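Local atomic coordinates of nucleoside-diphosphate-sugar epimerase (Pseudomonas aeruginosa, PDB entry 2X4G), a protein that probably acts as an NAD(P)-dependent enzyme on nucleotide-linked sugars, as a member of the epimerase/dehydratase family. Residues 44-49 against 62-67. Residues are numbered along the deposited sequence; the frame is centred on the assembly and turned at random.
Sequences HRPSSQ and VAEMLD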
ATOM      1  N   HIS A  44     -15.857  -6.695 -27.782  1.00 40.53           N
ATOM      2  CA  HIS A  44     -14.608  -6.150 -27.254  1.00 41.04           C
ATOM      3  C   HIS A  44     -14.505  -4.647 -27.341  1.00 42.98           C
ATOM      4  O   HIS A  44     -15.145  -4.004 -28.183  1.00 43.97           O
ATOM      5  CB  HIS A  44     -13.438  -6.714 -28.031  1.00 40.83           C
ATOM      6  CG  HIS A  44     -13.403  -6.295 -29.465  1.00 40.86           C
ATOM      7  ND1 HIS A  44     -12.678  -5.209 -29.906  1.00 43.80           N
ATOM      8  CD2 HIS A  44     -13.972  -6.838 -30.563  1.00 40.50           C
ATOM      9  CE1 HIS A  44     -12.818  -5.086 -31.213  1.00 43.72           C
ATOM     10  NE2 HIS A  44     -13.594  -6.067 -31.636  1.00 43.84           N
ATOM     11  N   ARG A  45     -13.665  -4.073 -26.494  1.00 44.27           N
ATOM     12  CA  ARG A  45     -13.439  -2.637 -26.594  1.00 46.67           C
ATOM     13  C   ARG A  45     -12.436  -2.361 -27.726  1.00 46.81           C
ATOM     14  O   ARG A  45     -11.660  -3.238 -28.107  1.00 46.29           O
ATOM     15  CB  ARG A  45     -13.062  -2.046 -25.240  1.00 47.28           C
ATOM     16  CG  ARG A  45     -11.754  -2.440 -24.669  1.00 51.06           C
ATOM     17  CD  ARG A  45     -11.700  -1.983 -23.199  1.00 57.74           C
ATOM     18  NE  ARG A  45     -12.331  -2.962 -22.311  1.00 62.97           N
ATOM     19  CZ  ARG A  45     -12.483  -2.824 -20.987  1.00 67.69           C
ATOM     20  NH1 ARG A  45     -12.071  -1.713 -20.363  1.00 69.84           N
ATOM     21  NH2 ARG A  45     -13.061  -3.805 -20.279  1.00 67.35           N
ATOM     22  N   PRO A  46     -12.494  -1.171 -28.315  1.00 48.00           N
ATOM     23  CA  PRO A  46     -11.701  -0.955 -29.513  1.00 49.22           C
ATOM     24  C   PRO A  46     -10.200  -1.062 -29.271  1.00 49.46           C
ATOM     25  O   PRO A  46      -9.465  -1.483 -30.155  1.00 49.28           O
ATOM     26  CB  PRO A  46     -12.094   0.466 -29.938  1.00 50.71           C
ATOM     27  CG  PRO A  46     -12.646   1.086 -28.737  1.00 50.37           C
ATOM     28  CD  PRO A  46     -13.291   0.009 -27.966  1.00 48.86           C
ATOM     29  N   SER A  47      -9.757  -0.708 -28.075  1.00 50.30           N
ATOM     30  CA  SER A  47      -8.344  -0.839 -27.712  1.00 51.44           C
ATOM     31  C   SER A  47      -7.854  -2.277 -27.543  1.00 50.82           C
ATOM     32  O   SER A  47      -6.650  -2.512 -27.523  1.00 51.13           O
ATOM     33  CB  SER A  47      -8.064  -0.107 -26.396  1.00 51.85           C
ATOM     34  OG  SER A  47      -8.362  -0.949 -25.290  1.00 51.55           O
ATOM     35  N   SER A  48      -8.759  -3.229 -27.370  1.00 50.70           N
ATOM     36  CA  SER A  48      -8.345  -4.565 -26.953  1.00 50.73           C
ATOM     37  C   SER A  48      -7.831  -5.362 -28.131  1.00 51.37           C
ATOM     38  O   SER A  48      -8.260  -5.150 -29.268  1.00 52.66           O
ATOM     39  CB  SER A  48      -9.503  -5.328 -26.345  1.00 50.02           C
ATOM     40  OG  SER A  48     -10.307  -5.809 -27.401  1.00 50.63           O
ATOM     41  N   GLN A  49      -6.954  -6.316 -27.852  1.00 51.33           N
ATOM     42  CA  GLN A  49      -6.310  -7.054 -28.912  1.00 52.03           C
ATOM     43  C   GLN A  49      -6.930  -8.426 -29.144  1.00 50.09           C
ATOM     44  O   GLN A  49      -6.379  -9.484 -28.845  1.00 49.25           O
ATOM     45  CB  GLN A  49      -4.827  -7.147 -28.672  1.00 53.18           C
ATOM     46  CG  GLN A  49      -4.140  -7.068 -29.992  1.00 58.39           C
ATOM     47  CD  GLN A  49      -2.696  -6.768 -29.869  1.00 64.55           C
ATOM     48  OE1 GLN A  49      -2.276  -5.931 -29.044  1.00 69.18           O
ATOM     49  NE2 GLN A  49      -1.896  -7.440 -30.700  1.00 67.89           N
ATOM     50  N   VAL A  62     -17.593  -4.329 -31.930  1.00 54.78           N
ATOM     51  CA  VAL A  62     -16.880  -3.336 -31.124  1.00 55.54           C
ATOM     52  C   VAL A  62     -17.861  -2.619 -30.204  1.00 56.63           C
ATOM     53  O   VAL A  62     -18.961  -2.275 -30.609  1.00 56.99           O
ATOM     54  CB  VAL A  62     -16.123  -2.307 -31.983  1.00 56.44           C
ATOM     55  CG1 VAL A  62     -15.251  -1.425 -31.097  1.00 56.50           C
ATOM     56  CG2 VAL A  62     -15.257  -2.997 -32.990  1.00 55.77           C
ATOM     57  N   ALA A  63     -17.466  -2.422 -28.957  1.00 57.54           N
ATOM     58  CA  ALA A  63     -18.295  -1.700 -28.017  1.00 59.41           C
ATOM     59  C   ALA A  63     -17.469  -1.275 -26.822  1.00 60.91           C
ATOM     60  O   ALA A  63     -16.872  -2.114 -26.150  1.00 60.59           O
ATOM     61  CB  ALA A  63     -19.451  -2.562 -27.568  1.00 58.55           C
ATOM     62  N   GLU A  64     -17.415   0.027 -26.562  1.00 63.90           N
ATOM     63  CA  GLU A  64     -16.887   0.515 -25.285  1.00 65.66           C
ATOM     64  C   GLU A  64     -17.954   0.247 -24.223  1.00 66.43           C
ATOM     65  O   GLU A  64     -19.147   0.357 -24.475  1.00 66.70           O
ATOM     66  CB  GLU A  64     -16.519   2.008 -25.352  1.00 67.23           C
ATOM     67  CG  GLU A  64     -15.249   2.297 -26.168  1.00 68.90           C
ATOM     68  CD  GLU A  64     -15.238   3.692 -26.809  1.00 73.41           C
ATOM     69  OE1 GLU A  64     -15.307   3.782 -28.064  1.00 74.80           O
ATOM     70  OE2 GLU A  64     -15.170   4.700 -26.064  1.00 75.20           O
ATOM     71  N   MET A  65     -17.521  -0.116 -23.030  1.00 67.39           N
ATOM     72  CA  MET A  65     -18.445  -0.629 -22.032  1.00 68.36           C
ATOM     73  C   MET A  65     -19.247   0.432 -21.304  1.00 69.71           C
ATOM     74  O   MET A  65     -19.942   0.112 -20.336  1.00 69.58           O
ATOM     75  CB  MET A  65     -17.670  -1.444 -21.014  1.00 68.18           C
ATOM     76  CG  MET A  65     -16.959  -2.631 -21.637  1.00 69.38           C
ATOM     77  SD  MET A  65     -17.192  -4.066 -20.579  1.00 74.04           S
ATOM     78  CE  MET A  65     -16.284  -3.587 -19.075  1.00 73.52           C
ATOM     79  N   LEU A  66     -19.137   1.685 -21.748  1.00 71.20           N
ATOM     80  CA  LEU A  66     -19.918   2.782 -21.184  1.00 72.72           C
ATOM     81  C   LEU A  66     -20.688   3.486 -22.293  1.00 73.67           C
ATOM     82  O   LEU A  66     -20.978   4.673 -22.188  1.00 75.24           O
ATOM     83  CB  LEU A  66     -18.997   3.769 -20.449  1.00 73.56           C
ATOM     84  CG  LEU A  66     -18.144   3.170 -19.318  1.00 73.41           C
ATOM     85  CD1 LEU A  66     -17.206   4.215 -18.708  1.00 74.69           C
ATOM     86  CD2 LEU A  66     -19.020   2.520 -18.229  1.00 73.08           C
ATOM     87  N   ASP A  67     -21.043   2.720 -23.331  1.00 73.06           N
ATOM     88  CA  ASP A  67     -21.628   3.223 -24.593  1.00 73.62           C
ATOM     89  C   ASP A  67     -22.905   2.412 -24.922  1.00 73.04           C
ATOM     90  O   ASP A  67     -22.866   1.459 -25.704  1.00 72.69           O
ATOM     91  CB  ASP A  67     -20.546   3.110 -25.690  1.00 73.31           C
ATOM     92  CG  ASP A  67     -21.066   3.346 -27.103  1.00 74.26           C
ATOM     93  OD1 ASP A  67     -22.109   3.997 -27.309  1.00 74.30           O
ATOM     94  OD2 ASP A  67     -20.385   2.870 -28.029  1.00 75.25           O
TER
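Ala63 N donates to His44 O across 2.9 Å, the one hydrogen bond that joins residues 44-49 to 62-67, with an N-H...O angle of 162°. Val62 CA makes a weaker C-H...O contact with the same oxygen, and Arg45 CA makes another with Ala63 O. This backbone seam, with Ala63 buried, is the compact part of the contact. On its ND1 side the His44 imidazole donates to Arg45 O at 2.9 Å, the acceptor near the ring plane while ND1 stands above the carbonyl plane. Ser48 N closes the type I turn from Arg45 to Ser48 on the same oxygen, and Ser48 OG adds a third donor, so three bonds grip Arg45 O. In the Rossmann-type fold of this family, the contact lies where parallel strands 39-44 and 59-62 end, His44 and Val62 forming a parallel bridge there, and Asp67 takes the N-cap position before helix 68-74. On the solvent side, exposed side chains make a few, mostly apolar contacts. The CG2 branch of Val62 meets His44 CE1 at 3.7 Å, while Val62 CG1, anti to the backbone N (chi1 -172°), lies 3.9 Å from Pro46 CB. Pro46 CD rests on Glu64 CG at 3.5 Å, the two side chains crossing at about a right angle. Arg45 NH2 lies 3.4 Å from Met65 CE, and Met65 CG sits over one guanidinium face, offset toward its rim; Met65 also touches Gln105 of helix 98-116.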